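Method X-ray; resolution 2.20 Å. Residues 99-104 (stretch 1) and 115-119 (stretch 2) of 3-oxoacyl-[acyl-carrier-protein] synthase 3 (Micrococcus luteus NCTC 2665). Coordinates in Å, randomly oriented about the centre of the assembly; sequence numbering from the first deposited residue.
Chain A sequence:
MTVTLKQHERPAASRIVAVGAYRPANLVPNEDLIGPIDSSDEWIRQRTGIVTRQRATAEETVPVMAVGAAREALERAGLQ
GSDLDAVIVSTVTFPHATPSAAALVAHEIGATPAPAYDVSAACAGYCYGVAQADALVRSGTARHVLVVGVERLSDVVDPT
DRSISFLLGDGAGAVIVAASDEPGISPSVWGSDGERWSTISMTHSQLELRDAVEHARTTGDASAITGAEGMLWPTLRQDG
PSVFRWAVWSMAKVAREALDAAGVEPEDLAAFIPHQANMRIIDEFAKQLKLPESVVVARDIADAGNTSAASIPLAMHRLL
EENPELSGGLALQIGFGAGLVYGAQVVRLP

Stretch 1, residues 99-104: PSAAAL
Stretch 2 115-119: PAYDV

Residues 99-104 enter a helix that packs against a strand running through residues 116-119; both continue later in the chain. Pro99 follows a cis peptide bond, with phi/psi -77/-177. Ser100, at -75/165, is still extended. Ala101 is at -74/-35. Ala102, Ala103 and Leu104 are helical, near -54/-37, -69/-38 and -65/-46. Pro115 (-59/146) leads into the strand, where Ala116 is at -149/126, Tyr117 at -149/156, Asp118 at -95/152 and Val119 at -123/143. The nearest CA atoms, of Ala102 and Tyr117, are 5.1 Å apart. The two segments run in nearly opposite directions: Ala101 lies by Asp118 and Ala103 by Ala116.

The carboxylate of Asp118 binds the start of the helix, where backbone NH groups lack acceptors from a preceding turn. Its CB points toward the helix stretch, with chi1 -65° (m) and chi2 -5°. Ala101 N donates to Asp118 OD2 at 2.8 Å, nearly straight at 172°. Ala102 N donates to Asp118 OD1, also at 2.8 Å, but bent to 145°.

Ser100 is the N-cap. Its chi1 of 65° (p) brings OG back over the first turn, where it accepts from Ala103 N at 3.3 Å, a capping bond at 143°.

A water joins the stretches. It accepts from Ser100 OG at 2.8 Å and donates to Ala116 O at 2.6 Å.

The side chains also pack by direct contact. Ala102 CB and Ala116 CB point toward the opposite stretch and meet at 3.9 Å. Ala102 CB also lies 3.3 Å from Tyr117 O. Ser100 CB is 3.4 Å from Asp118 CG.

Tyr117 CB points away from the helix, with chi1 62° (p) and chi2 99°; its OH is hydrogen-bonded elsewhere in the structure. Leu104 (chi1 -78°, m; chi2 172°, t) and Val119 (chi1 154°, t) make no contact across the stretches. The contact buries 247 Å².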

# COMPACT_ATOMS: atom_id res chain seq x y z
N PRO A 99 6.09 -0.86 10.40
CA PRO A 99 5.34 0.18 9.68
C PRO A 99 5.89 0.40 8.27
O PRO A 99 6.82 -0.27 7.86
CB PRO A 99 5.55 1.44 10.53
CG PRO A 99 6.53 1.06 11.65
CD PRO A 99 7.07 -0.30 11.36
N SER A 100 5.32 1.36 7.54
CA SER A 100 5.68 1.56 6.15
C SER A 100 7.04 2.24 5.99
O SER A 100 7.60 2.81 6.92
CB SER A 100 4.63 2.42 5.48
OG SER A 100 4.64 3.71 6.05
N ALA A 101 7.56 2.18 4.77
CA ALA A 101 8.79 2.86 4.41
C ALA A 101 8.48 4.36 4.29
O ALA A 101 9.31 5.21 4.61
CB ALA A 101 9.28 2.32 3.09
N ALA A 102 7.28 4.64 3.81
CA ALA A 102 6.84 6.00 3.56
C ALA A 102 7.00 6.86 4.80
O ALA A 102 7.34 8.05 4.71
CB ALA A 102 5.38 6.01 3.07
N ALA A 103 6.72 6.27 5.95
CA ALA A 103 6.75 7.02 7.20
C ALA A 103 8.17 7.42 7.53
O ALA A 103 8.41 8.53 8.02
CB ALA A 103 6.11 6.22 8.35
N LEU A 104 9.13 6.53 7.26
CA LEU A 104 10.55 6.88 7.39
C LEU A 104 10.94 7.97 6.39
O LEU A 104 11.62 8.93 6.74
CB LEU A 104 11.46 5.66 7.17
CG LEU A 104 11.62 4.64 8.29
CD1 LEU A 104 12.40 3.44 7.80
CD2 LEU A 104 12.30 5.27 9.51
N PRO A 115 0.70 12.85 5.94
CA PRO A 115 0.32 11.43 5.87
C PRO A 115 1.26 10.70 4.91
O PRO A 115 1.72 11.28 3.92
CB PRO A 115 -1.11 11.47 5.29
CG PRO A 115 -1.19 12.81 4.57
CD PRO A 115 -0.35 13.74 5.41
N ALA A 116 1.55 9.45 5.20
CA ALA A 116 2.58 8.72 4.50
C ALA A 116 2.16 7.27 4.50
O ALA A 116 1.88 6.71 5.56
CB ALA A 116 3.91 8.88 5.24
N TYR A 117 2.12 6.65 3.32
CA TYR A 117 1.80 5.21 3.24
C TYR A 117 2.49 4.54 2.06
O TYR A 117 2.83 5.21 1.08
CB TYR A 117 0.28 4.99 3.14
CG TYR A 117 -0.41 5.59 1.91
CD1 TYR A 117 -0.72 4.81 0.81
CD2 TYR A 117 -0.80 6.92 1.89
CE1 TYR A 117 -1.38 5.36 -0.30
CE2 TYR A 117 -1.46 7.47 0.80
CZ TYR A 117 -1.75 6.69 -0.28
OH TYR A 117 -2.40 7.25 -1.34
N ASP A 118 2.69 3.23 2.16
CA ASP A 118 3.22 2.45 1.05
C ASP A 118 2.05 1.84 0.29
O ASP A 118 0.99 1.60 0.88
CB ASP A 118 4.10 1.29 1.53
CG ASP A 118 5.37 1.75 2.23
OD1 ASP A 118 5.66 2.97 2.27
OD2 ASP A 118 6.10 0.86 2.75
N VAL A 119 2.26 1.60 -1.00
CA VAL A 119 1.26 1.02 -1.88
C VAL A 119 1.84 -0.26 -2.50
O VAL A 119 3.04 -0.34 -2.77
CB VAL A 119 0.92 2.00 -3.02
CG1 VAL A 119 0.44 1.26 -4.25
CG2 VAL A 119 -0.12 3.00 -2.56
O HOH W 1 1.92 4.31 6.63